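Local coordinates for protein phosphoribosylaminoimidazole-succinocarboxamide synthase (Saccharomyces cerevisiae, PDB 2CNV) that joins 4-carboxy-5-aminoimidazole ribotide to L-aspartate at the expense of ATP, giving SAICAR in de novo purine biosynthesis, at residues 15-20 with 36-41; 58-63 with 235-240; 113-118 with 181-186. All coordinates share one frame; numbering follows the deposited sequence.

In the fold
From the N terminus, contact 1 comes first: a short loop through strands 21-27 and 30-35 brings 36-41 back to 15-20, tying the edge of the four-stranded antiparallel sheet to the small hairpin that starts at strand 40-41. Contact 2 opens after it and closes a much longer loop, setting helix 53-67 against the broken strand 228-245 of the six-stranded mixed sheet. Nested inside that loop, contact 3 joins strand 113-122 of the same sheet to the junction of helices 176-183 and 185-208. Contacts 1 and 2 touch where Val20 packs on Asp239, and both reach the ligand SSS; contact 3 lies apart, its centre about 23 Å from that of contact 2 and about 25 Å from that of contact 1.

Contact 1 of 3, residues 15-20 with 36-41; sequences VARGKV and TDRISA. With SSS (N-{[5-amino-1-(5-O-phosphono-beta-D-arabinofuranosyl)-1H-imidazol-4-yl]carbonyl}-L-aspartic acid), chain D.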
loop_
_atom_site.group_PDB
_atom_site.type_symbol
_atom_site.label_atom_id
_atom_site.label_comp_id
_atom_site.label_asym_id
_atom_site.label_seq_id
_atom_site.Cartn_x
_atom_site.Cartn_y
_atom_site.Cartn_z
ATOM N N VAL A 15 -12.824 -2.065 -13.960
ATOM C CA VAL A 15 -12.407 -3.422 -13.621
ATOM C C VAL A 15 -12.799 -3.722 -12.179
ATOM O O VAL A 15 -13.379 -4.777 -11.881
ATOM C CB VAL A 15 -10.887 -3.625 -13.824
ATOM C CG1 VAL A 15 -10.430 -4.984 -13.275
ATOM C CG2 VAL A 15 -10.528 -3.498 -15.301
ATOM N N ALA A 16 -12.495 -2.785 -11.286
ATOM C CA ALA A 16 -12.746 -2.975 -9.865
ATOM C C ALA A 16 -12.757 -1.645 -9.134
ATOM O O ALA A 16 -12.115 -0.690 -9.560
ATOM C CB ALA A 16 -11.676 -3.897 -9.258
ATOM N N ARG A 17 -13.499 -1.593 -8.035
ATOM C CA ARG A 17 -13.332 -0.531 -7.052
ATOM C C ARG A 17 -12.942 -1.157 -5.732
ATOM O O ARG A 17 -13.729 -1.907 -5.147
ATOM C CB ARG A 17 -14.615 0.279 -6.889
ATOM C CG ARG A 17 -14.524 1.634 -7.518
ATOM C CD ARG A 17 -15.651 2.555 -7.106
ATOM N NE ARG A 17 -15.813 3.617 -8.091
ATOM C CZ ARG A 17 -16.738 3.606 -9.045
ATOM N NH1 ARG A 17 -16.810 4.606 -9.909
ATOM N NH2 ARG A 17 -17.597 2.597 -9.131
ATOM N N GLY A 18 -11.720 -0.884 -5.281
ATOM C CA GLY A 18 -11.274 -1.351 -3.973
ATOM C C GLY A 18 -11.688 -0.358 -2.906
ATOM O O GLY A 18 -12.482 0.544 -3.168
ATOM N N LYS A 19 -11.143 -0.517 -1.704
ATOM C CA LYS A 19 -11.350 0.448 -0.616
ATOM C C LYS A 19 -10.980 1.874 -1.056
ATOM O O LYS A 19 -11.673 2.837 -0.716
ATOM C CB LYS A 19 -10.483 0.083 0.590
ATOM C CG LYS A 19 -11.030 -1.023 1.509
ATOM C CD LYS A 19 -10.022 -1.323 2.613
ATOM C CE LYS A 19 -10.666 -2.032 3.801
ATOM N NZ LYS A 19 -11.079 -3.431 3.484
ATOM N N VAL A 20 -9.876 1.988 -1.799
ATOM C CA VAL A 20 -9.270 3.288 -2.129
ATOM C C VAL A 20 -9.018 3.479 -3.635
ATOM O O VAL A 20 -9.094 4.600 -4.138
ATOM C CB VAL A 20 -7.947 3.506 -1.320
ATOM C CG1 VAL A 20 -7.313 4.856 -1.633
ATOM C CG2 VAL A 20 -8.218 3.411 0.160
ATOM N N THR A 36 -8.071 7.202 -5.304
ATOM C CA THR A 36 -8.997 8.203 -4.797
ATOM C C THR A 36 -8.507 8.708 -3.431
ATOM O O THR A 36 -7.457 8.278 -2.934
ATOM C CB THR A 36 -10.459 7.655 -4.683
ATOM O OG1 THR A 36 -10.532 6.697 -3.618
ATOM C CG2 THR A 36 -10.909 6.994 -6.008
ATOM N N ASP A 37 -9.265 9.634 -2.854
ATOM C CA ASP A 37 -8.952 10.234 -1.566
ATOM C C ASP A 37 -9.724 9.540 -0.436
ATOM O O ASP A 37 -9.726 10.009 0.704
ATOM C CB ASP A 37 -9.282 11.737 -1.587
ATOM C CG ASP A 37 -8.395 12.522 -2.524
ATOM O OD1 ASP A 37 -7.264 12.073 -2.815
ATOM O OD2 ASP A 37 -8.825 13.604 -2.965
ATOM N N ARG A 38 -10.375 8.424 -0.766
ATOM C CA ARG A 38 -11.036 7.579 0.222
ATOM C C ARG A 38 -10.027 7.097 1.269
ATOM O O ARG A 38 -8.843 6.902 0.970
ATOM C CB ARG A 38 -11.715 6.370 -0.456
ATOM C CG ARG A 38 -12.850 6.742 -1.420
ATOM C CD ARG A 38 -13.719 5.539 -1.805
ATOM N NE ARG A 38 -13.010 4.446 -2.489
ATOM C CZ ARG A 38 -12.929 4.287 -3.814
ATOM N NH1 ARG A 38 -13.480 5.166 -4.641
ATOM N NH2 ARG A 38 -12.287 3.237 -4.320
ATOM N N ILE A 39 -10.502 6.933 2.501
ATOM C CA ILE A 39 -9.675 6.416 3.590
ATOM C C ILE A 39 -10.463 5.365 4.381
ATOM O O ILE A 39 -11.678 5.501 4.551
ATOM C CB ILE A 39 -9.199 7.566 4.518
ATOM C CG1 ILE A 39 -8.290 7.044 5.650
ATOM C CG2 ILE A 39 -10.399 8.366 5.063
ATOM C CD1 ILE A 39 -7.483 8.137 6.347
ATOM N N SER A 40 -9.772 4.324 4.848
ATOM C CA SER A 40 -10.409 3.274 5.645
ATOM C C SER A 40 -9.840 3.244 7.062
ATOM O O SER A 40 -8.684 3.626 7.291
ATOM C CB SER A 40 -10.246 1.903 4.964
ATOM O OG SER A 40 -10.865 0.871 5.710
ATOM N N ALA A 41 -10.668 2.820 8.013
ATOM C CA ALA A 41 -10.226 2.597 9.389
ATOM C C ALA A 41 -11.069 1.464 9.948
ATOM O O ALA A 41 -12.268 1.399 9.680
ATOM C CB ALA A 41 -10.392 3.848 10.217
HETATM P PA SSS D . -2.149 -7.694 9.817
HETATM O O1A SSS D . -3.236 -6.782 10.309
HETATM O O2A SSS D . -2.651 -9.049 9.381
HETATM O O3A SSS D . -0.923 -7.723 10.682
HETATM O "O5'" SSS D . -1.640 -7.014 8.458
HETATM C "C5'" SSS D . -0.863 -7.719 7.493
HETATM C "C4'" SSS D . -0.450 -6.753 6.392
HETATM O "O4'" SSS D . -1.611 -6.049 5.955
HETATM C "C1'" SSS D . -1.258 -4.703 5.634
HETATM N N9 SSS D . -2.396 -3.762 5.819
HETATM C C4 SSS D . -3.402 -3.764 6.696
HETATM O O6 SSS D . -6.095 -3.273 7.846
HETATM N N3 SSS D . -3.560 -4.683 7.700
HETATM C C6 SSS D . -5.477 -2.385 7.273
HETATM N N6 SSS D . -5.848 -1.101 7.302
HETATM C C61 SSS D . -7.016 -0.618 8.029
HETATM C C62 SSS D . -8.278 -0.713 7.214
HETATM C C63 SSS D . -6.690 0.842 8.343
HETATM C C64 SSS D . -6.375 1.002 9.814
HETATM O O65 SSS D . -9.299 -0.150 7.642
HETATM O O66 SSS D . -8.282 -1.350 6.137
HETATM O O67 SSS D . -5.183 1.189 10.143
HETATM O O68 SSS D . -7.308 0.948 10.652
HETATM C C5 SSS D . -4.260 -2.704 6.476
HETATM N N7 SSS D . -3.749 -2.051 5.410
HETATM C C8 SSS D . -2.626 -2.708 5.019
HETATM C "C2'" SSS D . 0.022 -4.368 6.393
HETATM O "O2'" SSS D . -0.119 -3.498 7.511
HETATM C "C3'" SSS D . 0.539 -5.699 6.875
HETATM O "O3'" SSS D . 1.812 -5.821 6.254
#
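Val20 O is held twice by Thr36, whose hydroxyl OG1 donates to it at 2.6 Å while the backbone N of Thr36 donates at 3.0 Å. Arg38 binds the two carbonyls that precede Val20's: NE donates to Lys19 O at 2.7 Å, and that oxygen lies in the guanidinium plane, the N-H nearly straight (169°), whereas the NH2 bond to Gly18 O is 2.9 Å long and clearly bent. A turn at chi3 (-61°) swings the guanidinium toward the 18-20 carbonyls, with Thr36 OG1 3.3 Å above the centre of one face. Val20 lays CG1 and CG2 against Arg38 O, each at 3.6 Å. Asp22 pairs with Arg38 NH2 and also with Arg17 NE, so the two guanidinium groups, turned 73° apart, share one carboxylate. At the other end Ser40 OG, in the conformer modelled here, donates to SSS O65 at 2.7 Å, and Lys19 CE passes alongside SSS O66. Three successive carbonyls of the 18-20 turn are thus engaged by Thr36 and Arg38, which pins the turn to the segment that presents Ser40 to the alpha-carboxylate of the ligand's aspartyl part.

Contact 2 of 3, residues 58-63 with 235-240; sequences TKLSEF and VLTPDS. With SSS (N-{[5-amino-1-(5-O-phosphono-beta-D-arabinofuranosyl)-1H-imidazol-4-yl]carbonyl}-L-aspartic acid), chain D.
Helix 53-67 comes closest to segment 235-240 at Ser61, where Ser61 CA lies 4.9 Å from Val235 CA. Here the side chain works at short range: OG accepts from Val235 N at 3.2 Å in a rather bent bond (138°), and also rests 3.8 Å from Val235 CB. With OG anti to the backbone N (chi1 -174°), the hydroxyl is carried off the helix to meet the backbone N of Val235. Replacing Ser61 by an alanine would remove OG, and the buried N-H of Val235 would probably be left without this acceptor, with a small gap beside Val235 CB.

One residue earlier in the helix, Leu60 sends a single methyl across. Its CD2 meets Pro238 CD tip to tip at 4.0 Å and lies 3.9 Å from Leu236 O. Thr300 of helix 282-300 packs on the same leucine. Against this buried face stands the partly exposed side of the helix, where Lys59 and Glu62 take no part in the contact.

Asp239 and Ser240 do not touch 58-63, but Asp239 still meets the N-terminal part of helix 53-67, packing on Leu57 and forming a salt bridge with Lys53; a second salt bridge goes to Lys260. Its carbonyl O stands 3.0 Å from SSS N7. The turn is held from within: Thr237 OG1 accepts from the backbone N of both Asp239 and Ser240, while Ser240 OG returns the grip by accepting from Thr237 N at 3.1 Å. Leu236, in left-handed helical backbone geometry, packs its side chain on strand 211-223. The whole is an ST turn and ST motif set into the break of strand 228-245, backed by the buried face of helix 53-67 and bordering the imidazole of the bound ligand.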
loop_
_atom_site.group_PDB
_atom_site.type_symbol
_atom_site.label_atom_id
_atom_site.label_comp_id
_atom_site.label_asym_id
_atom_site.label_seq_id
_atom_site.Cartn_x
_atom_site.Cartn_y
_atom_site.Cartn_z
ATOM N N THR A 58 -0.046 8.264 -4.601
ATOM C CA THR A 58 0.392 7.926 -5.957
ATOM C C THR A 58 1.854 8.322 -6.116
ATOM O O THR A 58 2.675 7.503 -6.520
ATOM C CB THR A 58 -0.485 8.574 -7.037
ATOM O OG1 THR A 58 -1.808 8.026 -6.948
ATOM C CG2 THR A 58 0.079 8.302 -8.443
ATOM N N LYS A 59 2.170 9.569 -5.779
ATOM C CA LYS A 59 3.535 10.068 -5.873
ATOM C C LYS A 59 4.516 9.308 -4.974
ATOM O O LYS A 59 5.668 9.084 -5.362
ATOM C CB LYS A 59 3.587 11.569 -5.585
ATOM C CG LYS A 59 2.868 12.412 -6.624
ATOM C CD LYS A 59 3.013 13.895 -6.335
ATOM C CE LYS A 59 2.663 14.722 -7.558
ATOM N NZ LYS A 59 3.645 14.483 -8.664
ATOM N N LEU A 60 4.065 8.915 -3.785
ATOM C CA LEU A 60 4.908 8.111 -2.879
ATOM C C LEU A 60 5.221 6.741 -3.483
ATOM O O LEU A 60 6.364 6.266 -3.427
ATOM C CB LEU A 60 4.257 7.939 -1.500
ATOM C CG LEU A 60 5.095 7.199 -0.441
ATOM C CD1 LEU A 60 6.508 7.815 -0.241
ATOM C CD2 LEU A 60 4.355 7.108 0.884
ATOM N N SER A 61 4.194 6.102 -4.037
ATOM C CA SER A 61 4.381 4.820 -4.722
ATOM C C SER A 61 5.358 4.967 -5.890
ATOM O O SER A 61 6.277 4.159 -6.024
ATOM C CB SER A 61 3.042 4.224 -5.164
ATOM O OG SER A 61 3.219 2.923 -5.708
ATOM N N GLU A 62 5.181 6.016 -6.702
ATOM C CA GLU A 62 6.096 6.307 -7.814
ATOM C C GLU A 62 7.537 6.481 -7.335
ATOM O O GLU A 62 8.476 6.007 -7.979
ATOM C CB GLU A 62 5.677 7.580 -8.551
ATOM C CG GLU A 62 4.398 7.474 -9.346
ATOM C CD GLU A 62 4.135 8.730 -10.132
ATOM O OE1 GLU A 62 3.475 9.638 -9.593
ATOM O OE2 GLU A 62 4.621 8.819 -11.275
ATOM N N PHE A 63 7.698 7.189 -6.216
ATOM C CA PHE A 63 9.008 7.345 -5.577
ATOM C C PHE A 63 9.665 6.001 -5.264
ATOM O O PHE A 63 10.858 5.810 -5.541
ATOM C CB PHE A 63 8.927 8.191 -4.296
ATOM C CG PHE A 63 10.189 8.136 -3.462
ATOM C CD1 PHE A 63 11.221 9.043 -3.679
ATOM C CD2 PHE A 63 10.357 7.149 -2.486
ATOM C CE1 PHE A 63 12.404 8.972 -2.928
ATOM C CE2 PHE A 63 11.541 7.067 -1.731
ATOM C CZ PHE A 63 12.560 7.976 -1.951
ATOM N N VAL A 235 2.970 0.600 -3.569
ATOM C CA VAL A 235 4.221 0.209 -2.943
ATOM C C VAL A 235 4.537 1.064 -1.722
ATOM O O VAL A 235 4.660 2.286 -1.821
ATOM C CB VAL A 235 5.376 0.270 -3.982
ATOM C CG1 VAL A 235 6.696 -0.091 -3.353
ATOM C CG2 VAL A 235 5.077 -0.665 -5.139
ATOM N N LEU A 236 4.659 0.395 -0.579
ATOM C CA LEU A 236 5.150 0.986 0.672
ATOM C C LEU A 236 4.524 2.350 0.996
ATOM O O LEU A 236 5.225 3.319 1.270
ATOM C CB LEU A 236 6.690 1.051 0.666
ATOM C CG LEU A 236 7.399 -0.311 0.769
ATOM C CD1 LEU A 236 8.683 -0.335 -0.034
ATOM C CD2 LEU A 236 7.656 -0.673 2.216
ATOM N N THR A 237 3.196 2.412 0.947
ATOM C CA THR A 237 2.451 3.603 1.388
ATOM C C THR A 237 1.829 3.313 2.761
ATOM O O THR A 237 1.805 2.159 3.189
ATOM C CB THR A 237 1.316 3.943 0.403
ATOM O OG1 THR A 237 0.296 2.948 0.511
ATOM C CG2 THR A 237 1.829 3.994 -1.028
ATOM N N PRO A 238 1.311 4.351 3.459
ATOM C CA PRO A 238 0.659 4.078 4.740
ATOM C C PRO A 238 -0.628 3.260 4.611
ATOM O O PRO A 238 -1.142 2.780 5.622
ATOM C CB PRO A 238 0.333 5.476 5.290
ATOM C CG PRO A 238 1.105 6.426 4.481
ATOM C CD PRO A 238 1.310 5.793 3.147
ATOM N N ASP A 239 -1.141 3.095 3.392
ATOM C CA ASP A 239 -2.284 2.204 3.174
ATOM C C ASP A 239 -1.866 0.740 3.038
ATOM O O ASP A 239 -2.596 -0.143 3.467
ATOM C CB ASP A 239 -3.126 2.622 1.953
ATOM C CG ASP A 239 -4.066 3.789 2.243
ATOM O OD1 ASP A 239 -4.197 4.204 3.409
ATOM O OD2 ASP A 239 -4.693 4.282 1.283
ATOM N N SER A 240 -0.715 0.486 2.418
ATOM C CA SER A 240 -0.228 -0.886 2.204
ATOM C C SER A 240 0.693 -1.405 3.319
ATOM O O SER A 240 1.086 -2.583 3.315
ATOM C CB SER A 240 0.489 -0.986 0.849
ATOM O OG SER A 240 1.714 -0.279 0.886
HETATM P PA SSS D . -2.149 -7.694 9.817
HETATM O O1A SSS D . -3.236 -6.782 10.309
HETATM O O2A SSS D . -2.651 -9.049 9.381
HETATM O O3A SSS D . -0.923 -7.723 10.682
HETATM O "O5'" SSS D . -1.640 -7.014 8.458
HETATM C "C5'" SSS D . -0.863 -7.719 7.493
HETATM C "C4'" SSS D . -0.450 -6.753 6.392
HETATM O "O4'" SSS D . -1.611 -6.049 5.955
HETATM C "C1'" SSS D . -1.258 -4.703 5.634
HETATM N N9 SSS D . -2.396 -3.762 5.819
HETATM C C4 SSS D . -3.402 -3.764 6.696
HETATM O O6 SSS D . -6.095 -3.273 7.846
HETATM N N3 SSS D . -3.560 -4.683 7.700
HETATM C C6 SSS D . -5.477 -2.385 7.273
HETATM N N6 SSS D . -5.848 -1.101 7.302
HETATM C C61 SSS D . -7.016 -0.618 8.029
HETATM C C62 SSS D . -8.278 -0.713 7.214
HETATM C C63 SSS D . -6.690 0.842 8.343
HETATM C C64 SSS D . -6.375 1.002 9.814
HETATM O O65 SSS D . -9.299 -0.150 7.642
HETATM O O66 SSS D . -8.282 -1.350 6.137
HETATM O O67 SSS D . -5.183 1.189 10.143
HETATM O O68 SSS D . -7.308 0.948 10.652
HETATM C C5 SSS D . -4.260 -2.704 6.476
HETATM N N7 SSS D . -3.749 -2.051 5.410
HETATM C C8 SSS D . -2.626 -2.708 5.019
HETATM C "C2'" SSS D . 0.022 -4.368 6.393
HETATM O "O2'" SSS D . -0.119 -3.498 7.511
HETATM C "C3'" SSS D . 0.539 -5.699 6.875
HETATM O "O3'" SSS D . 1.812 -5.821 6.254
#

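Contact 3 of 3, residues 113-118 with 181-186; sequences KLIPLE and ELVGED. Unlike the reference sequence in segment 181-186: Glu185 (reference Gly). With ASP (aspartic acid), chain C.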
loop_
_atom_site.group_PDB
_atom_site.type_symbol
_atom_site.label_atom_id
_atom_site.label_comp_id
_atom_site.label_asym_id
_atom_site.label_seq_id
_atom_site.Cartn_x
_atom_site.Cartn_y
_atom_site.Cartn_z
ATOM N N LYS A 113 0.811 -11.448 -15.620
ATOM C CA LYS A 113 0.232 -12.633 -15.011
ATOM C C LYS A 113 0.287 -12.510 -13.489
ATOM O O LYS A 113 1.338 -12.244 -12.898
ATOM C CB LYS A 113 0.890 -13.915 -15.498
ATOM C CG LYS A 113 0.309 -15.157 -14.841
ATOM C CD LYS A 113 0.617 -16.403 -15.620
ATOM C CE LYS A 113 -0.258 -16.491 -16.845
ATOM N NZ LYS A 113 -0.140 -17.828 -17.485
ATOM N N LEU A 114 -0.885 -12.674 -12.887
ATOM C CA LEU A 114 -1.096 -12.624 -11.450
ATOM C C LEU A 114 -0.239 -13.643 -10.692
ATOM O O LEU A 114 -0.023 -14.763 -11.161
ATOM C CB LEU A 114 -2.569 -12.945 -11.199
ATOM C CG LEU A 114 -3.373 -12.515 -9.974
ATOM C CD1 LEU A 114 -3.648 -11.025 -9.999
ATOM C CD2 LEU A 114 -4.681 -13.295 -9.967
ATOM N N ILE A 115 0.276 -13.233 -9.538
ATOM C CA ILE A 115 0.729 -14.180 -8.524
ATOM C C ILE A 115 -0.263 -13.985 -7.371
ATOM O O ILE A 115 -0.167 -13.004 -6.635
ATOM C CB ILE A 115 2.211 -13.959 -8.090
ATOM C CG1 ILE A 115 3.168 -14.153 -9.281
ATOM C CG2 ILE A 115 2.594 -14.916 -6.951
ATOM C CD1 ILE A 115 4.621 -13.760 -9.003
ATOM N N PRO A 116 -1.250 -14.894 -7.249
ATOM C CA PRO A 116 -2.373 -14.745 -6.305
ATOM C C PRO A 116 -2.000 -14.958 -4.829
ATOM O O PRO A 116 -2.507 -15.878 -4.181
ATOM C CB PRO A 116 -3.378 -15.802 -6.787
ATOM C CG PRO A 116 -2.561 -16.819 -7.479
ATOM C CD PRO A 116 -1.373 -16.121 -8.059
ATOM N N LEU A 117 -1.119 -14.100 -4.326
ATOM C CA LEU A 117 -0.735 -14.069 -2.923
ATOM C C LEU A 117 -0.645 -12.625 -2.479
ATOM O O LEU A 117 -0.260 -11.742 -3.262
ATOM C CB LEU A 117 0.654 -14.679 -2.721
ATOM C CG LEU A 117 0.963 -16.164 -2.891
ATOM C CD1 LEU A 117 2.467 -16.358 -2.760
ATOM C CD2 LEU A 117 0.228 -17.006 -1.845
ATOM N N GLU A 118 -0.971 -12.390 -1.215
ATOM C CA GLU A 118 -0.608 -11.147 -0.572
ATOM C C GLU A 118 0.762 -11.346 0.062
ATOM O O GLU A 118 0.913 -12.072 1.041
ATOM C CB GLU A 118 -1.655 -10.738 0.475
ATOM C CG GLU A 118 -3.113 -10.779 -0.011
ATOM C CD GLU A 118 -3.392 -9.831 -1.173
ATOM O OE1 GLU A 118 -3.452 -8.602 -0.951
ATOM O OE2 GLU A 118 -3.572 -10.320 -2.311
ATOM N N GLU A 181 2.186 -24.229 -2.139
ATOM C CA GLU A 181 1.122 -25.086 -2.656
ATOM C C GLU A 181 0.264 -24.305 -3.631
ATOM O O GLU A 181 -0.196 -24.834 -4.645
ATOM C CB GLU A 181 0.253 -25.614 -1.512
ATOM C CG GLU A 181 0.967 -26.619 -0.635
ATOM C CD GLU A 181 1.531 -27.770 -1.437
ATOM O OE1 GLU A 181 0.792 -28.301 -2.293
ATOM O OE2 GLU A 181 2.710 -28.133 -1.222
ATOM N N LEU A 182 0.075 -23.034 -3.313
ATOM C CA LEU A 182 -0.810 -22.171 -4.061
ATOM C C LEU A 182 -0.190 -21.693 -5.367
ATOM O O LEU A 182 -0.847 -21.697 -6.408
ATOM C CB LEU A 182 -1.224 -20.986 -3.190
ATOM C CG LEU A 182 -2.604 -20.931 -2.524
ATOM C CD1 LEU A 182 -3.345 -22.271 -2.398
ATOM C CD2 LEU A 182 -2.483 -20.215 -1.182
ATOM N N VAL A 183 1.077 -21.293 -5.324
ATOM C CA VAL A 183 1.695 -20.683 -6.504
ATOM C C VAL A 183 2.940 -21.405 -7.015
ATOM O O VAL A 183 3.580 -20.939 -7.959
ATOM C CB VAL A 183 2.004 -19.166 -6.285
ATOM C CG1 VAL A 183 0.778 -18.429 -5.762
ATOM C CG2 VAL A 183 3.190 -18.971 -5.347
ATOM N N GLY A 184 3.288 -22.530 -6.395
ATOM C CA GLY A 184 4.455 -23.294 -6.822
ATOM C C GLY A 184 5.646 -23.097 -5.901
ATOM O O GLY A 184 5.923 -21.981 -5.466
ATOM N N GLU A 185 6.346 -24.198 -5.632
ATOM C CA GLU A 185 7.461 -24.227 -4.688
ATOM C C GLU A 185 8.617 -23.296 -5.080
ATOM O O GLU A 185 9.118 -22.538 -4.249
ATOM C CB GLU A 185 7.958 -25.669 -4.507
ATOM C CG GLU A 185 6.875 -26.657 -4.058
ATOM C CD GLU A 185 7.424 -28.035 -3.705
ATOM O OE1 GLU A 185 8.638 -28.272 -3.893
ATOM O OE2 GLU A 185 6.629 -28.887 -3.243
ATOM N N ASP A 186 9.034 -23.350 -6.342
ATOM C CA ASP A 186 10.125 -22.494 -6.827
ATOM C C ASP A 186 9.735 -21.006 -6.812
ATOM O O ASP A 186 10.472 -20.165 -6.290
ATOM C CB ASP A 186 10.561 -22.901 -8.242
ATOM C CG ASP A 186 11.649 -22.001 -8.794
ATOM O OD1 ASP A 186 11.426 -21.372 -9.853
ATOM O OD2 ASP A 186 12.716 -21.903 -8.151
HETATM N N ASP C . 8.289 -25.595 -8.688
HETATM C CA ASP C . 6.845 -25.234 -8.603
HETATM C C ASP C . 5.936 -26.426 -8.320
HETATM O O ASP C . 5.751 -26.810 -7.164
HETATM C CB ASP C . 6.385 -24.480 -9.860
HETATM C CG ASP C . 6.480 -22.971 -9.704
HETATM O OD1 ASP C . 7.412 -22.503 -9.026
HETATM O OD2 ASP C . 5.616 -22.252 -10.259
HETATM O OXT ASP C . 5.353 -27.027 -9.222
#
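Leu117 and Val183 lead the apolar part of this contact, reaching toward each other tip to tip. Val183 CG1 lies 3.7 Å from Leu117 CG, and the other branch, Val183 CG2, meets Leu117 CD1 at the same 3.7 Å. Pro116 slides past the valine, its CD 3.9 Å from Val183 CG1, and Ile115 crosses it at about a right angle, CG2 touching the same methyl. Val183 CG1, placed anti to its own carbonyl carbon (chi1 -51°), is thus shared by Ile115 CG2, Pro116 CD and Leu117 CG. Leu182 adds a looser touch on Leu117, CD2 to CD2 at 4.3 Å, and Ile174 packs on both leucines.

Hydrogen bonds play no part between the segments. The one inside 113-118 joins Leu117 N to Ile115 O at 2.7 Å and closes an inverse gamma turn centred on Pro116.

Polar contacts gather on the bound aspartic acid of chain C. Glu185, where the reference sequence has glycine, donates its backbone N to the ligand O in an almost straight bond (175°), and Leu187 N bonds to the ligand as well. Gly184, at positive phi, ends helix 176-183 and stands at the N-cap position of the next helix; a CB there would run into the ligand CG. The 115-117 turn thus packs on Val183 and Leu182 by apolar contacts, without a hydrogen bond, while the start of helix 185-208 probably draws the anionic ligand through the first N-H groups of the helix.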